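PDB 4GN1: Ras-associated and pleckstrin homology domains-containing protein 1 from Homo sapiens, which mediates localized membrane signals, is implicated in regulating lamellipodial dynamics and brings the actin regulators VASP and EVL to the leading edge. Local coordinates for residues Q26-V31 with W47-T52; N34-S39 with L83-R88. One frame throughout, in Å; residues are numbered along the deposited sequence.

Helix 28-39 of the Ras-association domain, a ubiquitin-like fold, lies against two neighbouring strands of its sheet, and each interaction samples one end of that helix. Interaction 1 joins its first turn to strand 47-53, interaction 2 its last turns to strand 83-87; their centres are about 8 Å apart and both are buried. Aliphatic groups alone meet directly in interaction 1, with a water-bridged arginine to one side, whereas interaction 2 is built round the phenylalanine ring of Phe85. The two adjoin: Leu49 touches Leu35 and Trp47 stacks on Phe85. Separately, the strands pair through backbone bonds such as Ile84 N to Val50 O.

Interaction 1: Q26-V31 with W47-T52; sequences QTVRQV and WSLVET
Val28 and Leu49 meet where the first turn of helix 28-39 lies over strand 47-53, the helix-on-sheet layer of the ubiquitin-like Ras-association fold. Val28 CG1 rests 3.9 Å from Leu49 CB, and the two side chains cross obliquely. With CG1 anti to the backbone N (chi1 166°), Val28 presents this methyl to the strand. Leu49 also has its CG anti to its own N (chi1 -162°), which carries the branch past Val28 toward the next turn, where Leu49 CD2 lies 4.3 Å from Val31 CG1. Leu49 thus touches two residues three apart on the helix, Val28 with its CB and Val31 with its CD2, a small apolar patch that Leu35 extends by touching the same leucine.

The helix start is fixed by a capping box. Thr27 OG1 accepts from Gln30 N at 3.0 Å in a nearly straight bond, while Gln30 OE1 takes the Thr27 N proton at 3.1 Å; Thr27 N is tilted 24° from the plane of that amide carbonyl. These reciprocal bonds occupy the backbone N-H groups of Thr27 and Gln30.

Beside the apolar patch, Arg29 sends its guanidinium back toward the strand, although its CB points away. The group also forms salt bridges with Asp33 and Asp64, which probably restrict its rotation. At its in-plane edge sits a water that accepts from Arg29 NH2 at 3.0 Å and donates to Trp47 O at 2.9 Å.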
# COMPACT_ATOMS: atom_id res chain seq x y z
N GLN A 26 -13.18 -8.51 -13.97
CA GLN A 26 -11.78 -8.27 -14.28
C GLN A 26 -10.97 -7.91 -13.06
O GLN A 26 -11.45 -7.20 -12.18
CB GLN A 26 -11.64 -7.18 -15.34
CG GLN A 26 -11.96 -7.67 -16.75
CD GLN A 26 -11.90 -6.56 -17.78
OE1 GLN A 26 -12.35 -5.45 -17.53
NE2 GLN A 26 -11.34 -6.86 -18.93
N THR A 27 -9.75 -8.43 -13.02
CA THR A 27 -8.77 -7.99 -12.05
C THR A 27 -8.11 -6.70 -12.60
O THR A 27 -8.18 -6.40 -13.79
CB THR A 27 -7.65 -9.02 -11.93
OG1 THR A 27 -6.97 -9.06 -13.17
CG2 THR A 27 -8.19 -10.44 -11.60
N VAL A 28 -7.41 -5.99 -11.71
CA VAL A 28 -6.62 -4.80 -12.07
C VAL A 28 -5.57 -5.16 -13.12
O VAL A 28 -5.33 -4.40 -14.07
CB VAL A 28 -6.00 -4.15 -10.80
CG1 VAL A 28 -4.91 -3.14 -11.16
CG2 VAL A 28 -7.08 -3.44 -9.99
N ARG A 29 -4.97 -6.34 -12.95
CA ARG A 29 -4.01 -6.91 -13.91
C ARG A 29 -4.61 -6.92 -15.30
O ARG A 29 -4.01 -6.39 -16.23
CB ARG A 29 -3.58 -8.33 -13.48
CG ARG A 29 -2.90 -9.18 -14.56
CD ARG A 29 -1.73 -8.47 -15.26
NE ARG A 29 -0.81 -7.83 -14.32
CZ ARG A 29 -0.06 -6.77 -14.60
NH1 ARG A 29 -0.09 -6.22 -15.79
NH2 ARG A 29 0.75 -6.25 -13.66
N GLN A 30 -5.78 -7.51 -15.45
CA GLN A 30 -6.46 -7.51 -16.74
C GLN A 30 -6.75 -6.13 -17.31
O GLN A 30 -6.65 -5.92 -18.51
CB GLN A 30 -7.75 -8.31 -16.67
CG GLN A 30 -7.51 -9.81 -16.71
CD GLN A 30 -8.75 -10.60 -16.36
OE1 GLN A 30 -9.25 -10.55 -15.23
NE2 GLN A 30 -9.23 -11.35 -17.34
N VAL A 31 -7.15 -5.20 -16.45
CA VAL A 31 -7.43 -3.83 -16.83
C VAL A 31 -6.16 -3.12 -17.25
O VAL A 31 -6.14 -2.46 -18.27
CB VAL A 31 -8.11 -3.08 -15.66
CG1 VAL A 31 -8.05 -1.57 -15.85
CG2 VAL A 31 -9.53 -3.61 -15.47
N TRP A 47 3.91 -0.67 -14.55
CA TRP A 47 2.65 0.02 -14.85
C TRP A 47 1.65 -0.30 -13.80
O TRP A 47 1.46 -1.46 -13.44
CB TRP A 47 2.14 -0.28 -16.25
CG TRP A 47 3.02 0.37 -17.28
CD1 TRP A 47 4.01 -0.23 -18.06
CD2 TRP A 47 3.09 1.80 -17.63
NE1 TRP A 47 4.65 0.70 -18.85
CE2 TRP A 47 4.14 1.93 -18.65
CE3 TRP A 47 2.40 2.93 -17.23
CZ2 TRP A 47 4.47 3.15 -19.22
CZ3 TRP A 47 2.73 4.16 -17.82
CH2 TRP A 47 3.74 4.26 -18.79
N SER A 48 1.01 0.73 -13.27
CA SER A 48 0.18 0.58 -12.10
C SER A 48 -1.13 1.33 -12.25
O SER A 48 -1.23 2.29 -13.01
CB SER A 48 0.93 1.13 -10.88
OG SER A 48 2.14 0.41 -10.65
N LEU A 49 -2.12 0.89 -11.52
CA LEU A 49 -3.36 1.61 -11.43
C LEU A 49 -3.44 2.10 -10.01
O LEU A 49 -3.30 1.32 -9.03
CB LEU A 49 -4.55 0.73 -11.79
CG LEU A 49 -5.84 1.46 -12.16
CD1 LEU A 49 -5.76 2.27 -13.46
CD2 LEU A 49 -6.97 0.44 -12.24
N VAL A 50 -3.63 3.40 -9.90
CA VAL A 50 -3.58 4.09 -8.63
C VAL A 50 -4.94 4.76 -8.43
O VAL A 50 -5.49 5.35 -9.38
CB VAL A 50 -2.47 5.17 -8.71
CG1 VAL A 50 -2.41 5.99 -7.44
CG2 VAL A 50 -1.12 4.53 -9.04
N GLU A 51 -5.49 4.67 -7.22
CA GLU A 51 -6.70 5.45 -6.88
C GLU A 51 -6.36 6.55 -5.90
O GLU A 51 -5.51 6.34 -5.02
CB GLU A 51 -7.86 4.56 -6.35
CG GLU A 51 -7.69 3.97 -4.95
CD GLU A 51 -8.86 3.11 -4.50
OE1 GLU A 51 -8.66 2.23 -3.64
OE2 GLU A 51 -9.99 3.27 -4.99
N THR A 52 -6.96 7.72 -6.07
CA THR A 52 -6.89 8.72 -5.02
C THR A 52 -8.20 8.67 -4.24
O THR A 52 -9.26 8.38 -4.83
CB THR A 52 -6.67 10.17 -5.55
OG1 THR A 52 -7.83 10.62 -6.26
CG2 THR A 52 -5.39 10.29 -6.41
O HOH W 1 1.84 -3.83 -15.10

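Interaction 2: N34-S39 with L83-R88; sequences NLMDKS and LIFMER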
# COMPACT_ATOMS: atom_id res chain seq x y z
N ASN A 34 -4.97 -4.12 -20.68
CA ASN A 34 -5.70 -3.34 -21.67
C ASN A 34 -5.20 -1.91 -21.78
O ASN A 34 -4.97 -1.42 -22.88
CB ASN A 34 -7.21 -3.37 -21.40
CG ASN A 34 -7.82 -4.71 -21.73
OD1 ASN A 34 -7.22 -5.51 -22.44
ND2 ASN A 34 -9.00 -4.98 -21.21
N LEU A 35 -4.99 -1.24 -20.65
CA LEU A 35 -4.40 0.08 -20.70
C LEU A 35 -3.06 0.10 -21.48
O LEU A 35 -2.81 0.99 -22.30
CB LEU A 35 -4.25 0.67 -19.30
CG LEU A 35 -5.54 1.24 -18.73
CD1 LEU A 35 -5.48 1.37 -17.20
CD2 LEU A 35 -5.85 2.57 -19.40
N MET A 36 -2.21 -0.89 -21.22
CA MET A 36 -0.95 -1.03 -21.96
C MET A 36 -1.15 -1.20 -23.48
O MET A 36 -0.58 -0.43 -24.23
CB MET A 36 -0.04 -2.10 -21.34
CG MET A 36 0.34 -1.73 -19.91
SD MET A 36 1.54 -2.77 -19.06
CE MET A 36 0.55 -4.19 -18.58
N ASP A 37 -2.04 -2.10 -23.90
CA ASP A 37 -2.36 -2.30 -25.33
C ASP A 37 -2.91 -1.05 -26.01
O ASP A 37 -2.50 -0.71 -27.11
CB ASP A 37 -3.41 -3.40 -25.56
CG ASP A 37 -3.00 -4.73 -25.00
OD1 ASP A 37 -1.80 -5.04 -24.97
OD2 ASP A 37 -3.92 -5.49 -24.59
N LYS A 38 -3.86 -0.38 -25.38
CA LYS A 38 -4.52 0.71 -26.06
C LYS A 38 -3.66 1.98 -26.14
O LYS A 38 -3.90 2.84 -27.01
CB LYS A 38 -5.88 0.99 -25.46
CG LYS A 38 -6.90 -0.08 -25.83
CD LYS A 38 -7.22 -0.02 -27.32
CE LYS A 38 -8.18 -1.13 -27.77
NZ LYS A 38 -9.55 -0.93 -27.24
N SER A 39 -2.66 2.09 -25.27
CA SER A 39 -1.87 3.30 -25.18
C SER A 39 -0.53 3.23 -25.89
O SER A 39 0.06 4.28 -26.21
CB SER A 39 -1.71 3.75 -23.73
OG SER A 39 -1.05 2.78 -22.95
N LEU A 83 -8.81 7.61 -10.88
CA LEU A 83 -8.00 6.48 -11.24
C LEU A 83 -6.84 7.04 -12.02
O LEU A 83 -7.02 7.97 -12.83
CB LEU A 83 -8.79 5.51 -12.08
CG LEU A 83 -9.33 4.20 -11.47
CD1 LEU A 83 -9.56 4.26 -9.96
CD2 LEU A 83 -10.56 3.70 -12.19
N ILE A 84 -5.65 6.51 -11.76
CA ILE A 84 -4.46 6.98 -12.44
C ILE A 84 -3.60 5.82 -12.93
O ILE A 84 -3.22 4.93 -12.16
CB ILE A 84 -3.61 7.91 -11.54
CG1 ILE A 84 -4.48 8.93 -10.81
CG2 ILE A 84 -2.55 8.62 -12.37
CD1 ILE A 84 -3.73 9.98 -10.01
N PHE A 85 -3.28 5.87 -14.22
CA PHE A 85 -2.44 4.89 -14.86
C PHE A 85 -1.06 5.49 -15.04
O PHE A 85 -0.88 6.40 -15.83
CB PHE A 85 -3.05 4.53 -16.21
CG PHE A 85 -2.20 3.65 -17.05
CD1 PHE A 85 -1.96 2.33 -16.69
CD2 PHE A 85 -1.64 4.13 -18.21
CE1 PHE A 85 -1.18 1.50 -17.48
CE2 PHE A 85 -0.86 3.31 -19.01
CZ PHE A 85 -0.63 2.00 -18.65
N MET A 86 -0.10 4.99 -14.27
CA MET A 86 1.30 5.47 -14.27
C MET A 86 2.25 4.38 -13.80
O MET A 86 1.85 3.45 -13.13
CB MET A 86 1.47 6.69 -13.35
CG MET A 86 1.00 6.47 -11.92
SD MET A 86 0.97 7.97 -10.90
CE MET A 86 2.57 8.67 -11.36
N GLU A 87 3.52 4.50 -14.16
CA GLU A 87 4.54 3.62 -13.66
C GLU A 87 4.79 3.94 -12.21
O GLU A 87 5.02 5.10 -11.85
CB GLU A 87 5.83 3.87 -14.41
CG GLU A 87 6.01 3.03 -15.65
CD GLU A 87 7.01 3.67 -16.56
OE1 GLU A 87 8.01 3.01 -16.88
OE2 GLU A 87 6.81 4.86 -16.93
N ARG A 88 4.72 2.93 -11.36
CA ARG A 88 5.11 3.13 -9.96
C ARG A 88 6.17 2.10 -9.58
O ARG A 88 5.92 0.90 -9.61
CB ARG A 88 3.89 3.05 -9.04
CG ARG A 88 2.84 4.15 -9.29
CD ARG A 88 3.32 5.54 -8.91
NE ARG A 88 3.54 5.63 -7.47
CZ ARG A 88 2.74 6.22 -6.60
NH1 ARG A 88 1.65 6.85 -7.01
NH2 ARG A 88 3.06 6.22 -5.31
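Helix 34-39 and strand 83-87 run at 73° to each other with their axes 10.5 Å apart at closest approach, and Leu35 and Phe85 have the nearest CA atoms across this part of the ubiquitin-like Ras-association domain, where the helix packs across the sheet. The Phe85 side chain bridges strand and helix. With CG anti to the backbone N, its ring extends from the strand to reach three helix residues.

Leu35 covers one face in a CH-pi contact: Leu35 CB stands 3.9 Å from the Phe85 ring centroid, only 18° off the normal and displaced toward the rim. The leucine and phenylalanine side chains pass in roughly antiparallel fashion, which brings Leu35 CD1 to 3.7 Å from Phe85 CD1, nearer the root of the ring. Met36 approaches differently. It runs roughly perpendicular to the Phe85 side chain, and Met36 CG lies near the ring plane, 4.1 Å from Phe85 CZ at the edge.

Several neighbours complete the setting of this buried ring: Trp47 stacks with it, and Leu32, Val10 and Met12 touch the Phe85 side chain.

Near the end of the helix, Ser39 places OG between its backbone N and carbonyl carbon (chi1 61°), turning the hydroxyl back along the helix. OG approaches Phe85 CE2 obliquely, yet its proton goes to the preceding turn, in a 2.6 Å bond from Ser39 OG to Leu35 O.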